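Local coordinates for B12-binding domain-containing protein (Kitasatospora setae, PDB 6WTE) that binds cobalamin and a [4Fe-4S] cluster and, as the radical S-adenosylmethionine enzyme TsrM, probably catalyses methyl transfer by a non-radical route, at residues A[396-399]-A[404-407]; A[254-259]-A[286-291]; A[92-95]-A[100-103]. All coordinates share one frame; numbering follows the deposited sequence.

Contact 1. Residues A[396-399]-A[404-407]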
loop_
_atom_site.group_PDB
_atom_site.type_symbol
_atom_site.label_atom_id
_atom_site.label_comp_id
_atom_site.label_asym_id
_atom_site.label_seq_id
_atom_site.Cartn_x
_atom_site.Cartn_y
_atom_site.Cartn_z
ATOM N N ALA A 396 20.067 -14.612 12.064
ATOM C CA ALA A 396 18.914 -15.304 12.627
ATOM C C ALA A 396 17.828 -15.526 11.579
ATOM O O ALA A 396 17.247 -16.615 11.502
ATOM C CB ALA A 396 18.361 -14.519 13.810
ATOM N N PHE A 397 17.535 -14.504 10.766
ATOM C CA PHE A 397 16.505 -14.649 9.739
ATOM C C PHE A 397 16.903 -15.681 8.686
ATOM O O PHE A 397 16.081 -16.507 8.276
ATOM C CB PHE A 397 16.214 -13.301 9.069
ATOM C CG PHE A 397 15.261 -12.433 9.830
ATOM C CD1 PHE A 397 15.099 -12.569 11.200
ATOM C CD2 PHE A 397 14.506 -11.473 9.164
ATOM C CE1 PHE A 397 14.211 -11.745 11.895
ATOM C CE2 PHE A 397 13.620 -10.651 9.856
ATOM C CZ PHE A 397 13.473 -10.796 11.221
ATOM N N MET A 398 18.156 -15.641 8.224
ATOM C CA MET A 398 18.581 -16.566 7.181
ATOM C C MET A 398 18.519 -18.014 7.654
ATOM O O MET A 398 18.255 -18.917 6.851
ATOM C CB MET A 398 19.993 -16.210 6.708
ATOM C CG MET A 398 20.058 -14.914 5.912
ATOM S SD MET A 398 19.098 -15.014 4.384
ATOM C CE MET A 398 20.052 -16.270 3.535
ATOM N N ALA A 399 18.731 -18.252 8.950
ATOM C CA ALA A 399 18.674 -19.609 9.484
ATOM C C ALA A 399 17.257 -20.168 9.524
ATOM O O ALA A 399 17.095 -21.376 9.731
ATOM C CB ALA A 399 19.296 -19.649 10.885
ATOM N N VAL A 404 11.728 -17.268 0.761
ATOM C CA VAL A 404 12.410 -16.041 0.387
ATOM C C VAL A 404 12.586 -15.210 1.646
ATOM O O VAL A 404 11.694 -15.168 2.503
ATOM C CB VAL A 404 11.628 -15.255 -0.691
ATOM C CG1 VAL A 404 12.318 -13.936 -1.008
ATOM C CG2 VAL A 404 11.483 -16.094 -1.967
ATOM N N THR A 405 13.739 -14.563 1.766
ATOM C CA THR A 405 13.989 -13.596 2.829
ATOM C C THR A 405 14.283 -12.256 2.170
ATOM O O THR A 405 15.233 -12.141 1.392
ATOM C CB THR A 405 15.151 -14.050 3.712
ATOM O OG1 THR A 405 14.950 -15.424 4.045
ATOM C CG2 THR A 405 15.199 -13.236 5.000
ATOM N N GLY A 406 13.476 -11.252 2.486
ATOM C CA GLY A 406 13.581 -9.938 1.869
ATOM C C GLY A 406 14.119 -8.931 2.868
ATOM O O GLY A 406 13.684 -8.900 4.023
ATOM N N PHE A 407 15.064 -8.113 2.415
ATOM C CA PHE A 407 15.679 -7.088 3.247
ATOM C C PHE A 407 15.434 -5.712 2.644
ATOM O O PHE A 407 15.588 -5.516 1.434
ATOM C CB PHE A 407 17.183 -7.325 3.390
ATOM C CG PHE A 407 17.534 -8.664 3.962
ATOM C CD1 PHE A 407 17.522 -8.870 5.332
ATOM C CD2 PHE A 407 17.862 -9.725 3.130
ATOM C CE1 PHE A 407 17.840 -10.102 5.868
ATOM C CE2 PHE A 407 18.182 -10.959 3.658
ATOM C CZ PHE A 407 18.175 -11.150 5.030
HETATM O O HOH W 1 15.406 -17.466 5.728
#

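Contact 2. Residues A[254-259]-A[286-291]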
loop_
_atom_site.group_PDB
_atom_site.type_symbol
_atom_site.label_atom_id
_atom_site.label_comp_id
_atom_site.label_asym_id
_atom_site.label_seq_id
_atom_site.Cartn_x
_atom_site.Cartn_y
_atom_site.Cartn_z
ATOM N N ASP A 254 -18.173 -14.690 -1.340
ATOM C CA ASP A 254 -18.862 -14.514 -2.622
ATOM C C ASP A 254 -17.953 -13.843 -3.648
ATOM O O ASP A 254 -17.897 -14.256 -4.816
ATOM C CB ASP A 254 -20.127 -13.660 -2.454
ATOM C CG ASP A 254 -21.327 -14.446 -1.953
ATOM O OD1 ASP A 254 -21.227 -15.673 -1.735
ATOM O OD2 ASP A 254 -22.396 -13.814 -1.799
ATOM N N GLU A 255 -17.246 -12.791 -3.227
ATOM C CA GLU A 255 -16.347 -12.077 -4.127
ATOM C C GLU A 255 -15.183 -12.954 -4.573
ATOM O O GLU A 255 -14.824 -12.964 -5.757
ATOM C CB GLU A 255 -15.829 -10.818 -3.439
ATOM C CG GLU A 255 -14.935 -9.957 -4.303
ATOM C CD GLU A 255 -14.631 -8.628 -3.638
ATOM O OE1 GLU A 255 -15.390 -8.250 -2.724
ATOM O OE2 GLU A 255 -13.644 -7.973 -4.024
ATOM N N MET A 256 -14.567 -13.679 -3.631
ATOM C CA MET A 256 -13.494 -14.600 -3.988
ATOM C C MET A 256 -13.990 -15.667 -4.948
ATOM O O MET A 256 -13.280 -16.047 -5.883
ATOM C CB MET A 256 -12.917 -15.254 -2.734
ATOM C CG MET A 256 -12.312 -14.261 -1.770
ATOM S SD MET A 256 -11.772 -15.038 -0.240
ATOM C CE MET A 256 -10.318 -15.921 -0.809
ATOM N N GLU A 257 -15.211 -16.161 -4.726
ATOM C CA GLU A 257 -15.773 -17.167 -5.616
ATOM C C GLU A 257 -15.983 -16.593 -7.010
ATOM O O GLU A 257 -15.720 -17.269 -8.010
ATOM C CB GLU A 257 -17.089 -17.696 -5.040
ATOM C CG GLU A 257 -17.607 -18.956 -5.709
ATOM C CD GLU A 257 -18.853 -19.492 -5.036
ATOM O OE1 GLU A 257 -18.862 -19.601 -3.791
ATOM O OE2 GLU A 257 -19.823 -19.808 -5.754
ATOM N N SER A 258 -16.434 -15.335 -7.089
ATOM C CA SER A 258 -16.623 -14.683 -8.383
ATOM C C SER A 258 -15.301 -14.532 -9.123
ATOM O O SER A 258 -15.229 -14.769 -10.335
ATOM C CB SER A 258 -17.280 -13.315 -8.194
ATOM O OG SER A 258 -17.482 -12.683 -9.450
ATOM N N LEU A 259 -14.243 -14.138 -8.410
ATOM C CA LEU A 259 -12.916 -14.091 -9.016
ATOM C C LEU A 259 -12.506 -15.465 -9.538
ATOM O O LEU A 259 -12.093 -15.607 -10.696
ATOM C CB LEU A 259 -11.899 -13.583 -7.996
ATOM C CG LEU A 259 -12.027 -12.110 -7.609
ATOM C CD1 LEU A 259 -11.050 -11.747 -6.493
ATOM C CD2 LEU A 259 -11.800 -11.242 -8.842
ATOM N N ARG A 286 -12.703 -20.792 7.502
ATOM C CA ARG A 286 -13.680 -21.853 7.718
ATOM C C ARG A 286 -14.776 -21.824 6.657
ATOM O O ARG A 286 -15.198 -22.876 6.164
ATOM C CB ARG A 286 -14.288 -21.732 9.117
ATOM C CG ARG A 286 -13.325 -22.063 10.258
ATOM C CD ARG A 286 -14.036 -22.055 11.607
ATOM N NE ARG A 286 -13.098 -22.259 12.709
ATOM C CZ ARG A 286 -12.690 -21.298 13.531
ATOM N NH1 ARG A 286 -13.150 -20.059 13.395
ATOM N NH2 ARG A 286 -11.827 -21.579 14.499
ATOM N N GLU A 287 -15.263 -20.631 6.303
ATOM C CA GLU A 287 -16.298 -20.546 5.276
ATOM C C GLU A 287 -15.760 -20.949 3.908
ATOM O O GLU A 287 -16.458 -21.621 3.137
ATOM C CB GLU A 287 -16.889 -19.135 5.241
ATOM C CG GLU A 287 -17.908 -18.912 4.132
ATOM C CD GLU A 287 -19.140 -19.789 4.269
ATOM O OE1 GLU A 287 -19.356 -20.384 5.349
ATOM O OE2 GLU A 287 -19.903 -19.880 3.284
ATOM N N ILE A 288 -14.521 -20.563 3.590
ATOM C CA ILE A 288 -13.921 -20.973 2.323
ATOM C C ILE A 288 -13.833 -22.491 2.251
ATOM O O ILE A 288 -14.175 -23.112 1.235
ATOM C CB ILE A 288 -12.534 -20.332 2.147
ATOM C CG1 ILE A 288 -12.645 -18.810 2.022
ATOM C CG2 ILE A 288 -11.843 -20.915 0.928
ATOM C CD1 ILE A 288 -11.292 -18.131 2.015
ATOM N N VAL A 289 -13.363 -23.106 3.334
ATOM C CA VAL A 289 -13.237 -24.559 3.382
ATOM C C VAL A 289 -14.602 -25.216 3.255
ATOM O O VAL A 289 -14.763 -26.218 2.547
ATOM C CB VAL A 289 -12.523 -24.983 4.678
ATOM C CG1 VAL A 289 -12.603 -26.494 4.866
ATOM C CG2 VAL A 289 -11.082 -24.518 4.650
ATOM N N ARG A 290 -15.609 -24.653 3.925
ATOM C CA ARG A 290 -16.939 -25.248 3.888
ATOM C C ARG A 290 -17.507 -25.241 2.476
ATOM O O ARG A 290 -18.087 -26.238 2.034
ATOM C CB ARG A 290 -17.881 -24.504 4.836
ATOM C CG ARG A 290 -19.270 -25.123 4.921
ATOM C CD ARG A 290 -20.300 -24.157 5.496
ATOM N NE ARG A 290 -20.591 -23.048 4.588
ATOM C CZ ARG A 290 -21.399 -23.139 3.534
ATOM N NH1 ARG A 290 -21.992 -24.291 3.250
ATOM N NH2 ARG A 290 -21.613 -22.082 2.761
ATOM N N ARG A 291 -17.327 -24.139 1.743
ATOM C CA ARG A 291 -17.834 -24.091 0.374
ATOM C C ARG A 291 -17.073 -25.044 -0.534
ATOM O O ARG A 291 -17.672 -25.709 -1.389
ATOM C CB ARG A 291 -17.749 -22.670 -0.173
ATOM C CG ARG A 291 -18.676 -21.692 0.508
ATOM C CD ARG A 291 -18.866 -20.473 -0.353
ATOM N NE ARG A 291 -19.482 -19.386 0.391
ATOM C CZ ARG A 291 -19.843 -18.228 -0.147
ATOM N NH1 ARG A 291 -19.651 -18.011 -1.443
ATOM N NH2 ARG A 291 -20.385 -17.288 0.613
#

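Contact 3. Residues A[92-95]-A[100-103]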
loop_
_atom_site.group_PDB
_atom_site.type_symbol
_atom_site.label_atom_id
_atom_site.label_comp_id
_atom_site.label_asym_id
_atom_site.label_seq_id
_atom_site.Cartn_x
_atom_site.Cartn_y
_atom_site.Cartn_z
ATOM N N GLU A 92 -4.406 17.741 -17.067
ATOM C CA GLU A 92 -5.051 17.525 -18.360
ATOM C C GLU A 92 -6.554 17.318 -18.204
ATOM O O GLU A 92 -7.343 17.837 -19.005
ATOM C CB GLU A 92 -4.406 16.337 -19.075
ATOM C CG GLU A 92 -4.912 16.119 -20.495
ATOM C CD GLU A 92 -4.541 17.252 -21.444
ATOM O OE1 GLU A 92 -3.543 17.958 -21.191
ATOM O OE2 GLU A 92 -5.255 17.433 -22.451
ATOM N N ILE A 93 -6.971 16.566 -17.182
ATOM C CA ILE A 93 -8.398 16.375 -16.928
ATOM C C ILE A 93 -9.097 17.723 -16.785
ATOM O O ILE A 93 -10.148 17.964 -17.391
ATOM C CB ILE A 93 -8.613 15.499 -15.681
ATOM C CG1 ILE A 93 -8.308 14.030 -15.990
ATOM C CG2 ILE A 93 -10.038 15.644 -15.176
ATOM C CD1 ILE A 93 -8.230 13.144 -14.740
ATOM N N ARG A 94 -8.515 18.623 -15.989
ATOM C CA ARG A 94 -9.150 19.906 -15.717
ATOM C C ARG A 94 -9.153 20.825 -16.931
ATOM O O ARG A 94 -9.928 21.785 -16.958
ATOM C CB ARG A 94 -8.468 20.586 -14.529
ATOM C CG ARG A 94 -8.616 19.777 -13.247
ATOM C CD ARG A 94 -7.978 20.451 -12.049
ATOM N NE ARG A 94 -8.689 21.661 -11.640
ATOM C CZ ARG A 94 -9.813 21.654 -10.928
ATOM N NH1 ARG A 94 -10.365 20.502 -10.562
ATOM N NH2 ARG A 94 -10.392 22.795 -10.586
ATOM N N ARG A 95 -8.303 20.561 -17.926
ATOM C CA ARG A 95 -8.401 21.281 -19.191
ATOM C C ARG A 95 -9.590 20.824 -20.022
ATOM O O ARG A 95 -10.040 21.570 -20.899
ATOM C CB ARG A 95 -7.113 21.122 -20.010
ATOM C CG ARG A 95 -5.904 21.839 -19.416
ATOM C CD ARG A 95 -4.755 21.935 -20.417
ATOM N NE ARG A 95 -3.481 22.232 -19.761
ATOM C CZ ARG A 95 -2.284 21.962 -20.277
ATOM N NH1 ARG A 95 -2.186 21.378 -21.464
ATOM N NH2 ARG A 95 -1.183 22.270 -19.602
ATOM N N PRO A 100 -16.182 18.871 -10.959
ATOM C CA PRO A 100 -15.262 18.825 -9.819
ATOM C C PRO A 100 -14.479 17.523 -9.812
ATOM O O PRO A 100 -14.957 16.481 -10.262
ATOM C CB PRO A 100 -16.190 18.921 -8.604
ATOM C CG PRO A 100 -17.489 18.352 -9.096
ATOM C CD PRO A 100 -17.592 18.780 -10.541
ATOM N N VAL A 101 -13.254 17.603 -9.307
ATOM C CA VAL A 101 -12.371 16.453 -9.174
ATOM C C VAL A 101 -12.237 16.139 -7.691
ATOM O O VAL A 101 -11.984 17.039 -6.880
ATOM C CB VAL A 101 -10.998 16.719 -9.810
ATOM C CG1 VAL A 101 -10.070 15.521 -9.586
ATOM C CG2 VAL A 101 -11.149 17.012 -11.301
ATOM N N VAL A 102 -12.404 14.863 -7.337
ATOM C CA VAL A 102 -12.194 14.391 -5.976
ATOM C C VAL A 102 -11.078 13.359 -6.002
ATOM O O VAL A 102 -11.046 12.484 -6.879
ATOM C CB VAL A 102 -13.479 13.803 -5.348
ATOM C CG1 VAL A 102 -14.064 12.691 -6.222
ATOM C CG2 VAL A 102 -13.195 13.269 -3.932
ATOM N N GLY A 103 -10.163 13.470 -5.042
ATOM C CA GLY A 103 -9.052 12.548 -4.903
ATOM C C GLY A 103 -9.253 11.607 -3.731
ATOM O O GLY A 103 -9.943 11.934 -2.762
#

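Contact 1. Residues A[396-399]-A[404-407]
Thr405 meets both Phe397 and Met398, the last turn of helix 387-398 pressing on the start of strand 404-412. Its methyl CG2 lies 4.2 Å from Phe397 CB, while its CB sits 4.1 Å from Met398 SD, so one small branched side chain serves two neighbours on the helix. The two elements close the beta-alpha-beta unit that begins with strand 373-380, in the radical SAM core. In Met398, chi1 of -70° and a bend at chi2 (-63°) bring SD to the strand, and a second bend at chi3 turns CE. There SD also reaches Phe407, 4.0 Å from CZ, lying almost in the plane of the ring and at its edge: a Met-aromatic contact in which the sulfur faces ring hydrogens and not the pi cloud. The Phe397 side chain also packs on Val376 and Ala378 of strand 373-380.

No direct hydrogen bond joins the two segments. A water bridges them instead, bonded to Phe397 O at 2.8 Å and to Thr405 OG1 at 2.7 Å. Arg513 NH2 gives a hydrogen bond to Met398 O. The direct contacts across the segments are all apolar or sulfur-aromatic, so dispersion probably carries most of this interface; the threonine hydroxyl and the backbone carbonyl of Phe397, both polar, are satisfied by a shared water.

Contact 2. Residues A[254-259]-A[286-291]
With CG anti to its carbonyl carbon (chi1 -67°) and the chain extended from CG to NE, Arg291 reaches across to Asp254 and Glu257, one turn apart on the facing helix. This is helix-helix packing in the radical SAM core, where helices 249-261 and 278-294, separated in the chain by strand 266-269, lie side by side on the outside of a TIM-barrel-like fold; the segment axes approach to 11.4 Å and cross at -50°.

The guanidinium holds Asp254 end-on, NH1 and NH2 both donating to OD1 at 2.8 and 3.0 Å. NH1 also bonds Glu257 OE1 at 2.9 Å, coming from above that carboxylate, whose plane stands 88° from the guanidinium. Asn298 gives OE1 a further hydrogen bond. Behind the arginine, Glu287 of its own helix takes the NE proton on OE2 at 3.0 Å, almost in line, and is gripped side-on by NE and NH2 of Arg290, one to each oxygen. Two donors thus share Glu287 OE2, and three carboxylates line the guanidinium edge of Arg291, where their bonds to NE, NH1 and NH2 fix its rotation. A leucine in place of Arg291 would probably leave Asp254 and Glu257 without their cationic mate and bring their like charges into conflict across one helical turn.

Beneath this charged rim the contact turns apolar and buried. Met256, its side chain at about a right angle to that of Ile288, brings CE to 3.7 Å and SD to 3.9 Å from Ile288 CD1.

Contact 3. Residues A[92-95]-A[100-103]
Val101 faces helix 83-96 and receives two of its residues, Ile93 and Arg94, in the beta-alpha-beta unit formed by strand 63-67, that helix and strand 101-104. The unit belongs to the cobalamin-binding domain, whose parallel strands and flanking helices give a Rossmann-like layout.

The closer part is the one with the charged residue. Arg94 bends at chi3 (69°), which carries the guanidinium back toward the strand, and its NH1 comes within 3.7 Å of Val101 CG2 and 3.9 Å of CB. The valine sits at the edge of the guanidinium, near its plane, and makes van der Waals contact alone; the charge is answered by Glu122, which forms a salt bridge with NH1 and also accepts a hydrogen bond from the backbone N of Val101. Arg94 is partly exposed, so this rim of the contact borders solvent.

Ile93 is buried, yet its touch is looser. Its CG2 points at the same methyl of Val101 from another direction than Arg94, and the Ile93 side chain also packs on Leu52 and Phe56 of helix 48-58. Val101 in turn rests on Val66 and Ile121, whereas the next residue, Val102, touches the bound cobalamin. Across the apolar part the nearest approach is Ile93 CG2 to Val101 CG2, at 4.3 Å.

Contacts 1 and 3 are alike in topology: each ties the end of a helix to the following strand of a beta-alpha-beta unit, and each is buried. They belong to different domains, contact 1 to the radical SAM core and contact 3 to the cobalamin-binding domain, with centres 45 Å apart on opposite sides of the chain's centre. Contact 2 shares the radical SAM core with contact 1 but joins two neighbouring helices and is only partly buried. Chemistry follows place: sulfur, ring and methyl groups with one bridging water in contact 1, a salt-bridge network over a small apolar patch in contact 2, and valine-centred packing bordered by an arginine in contact 3.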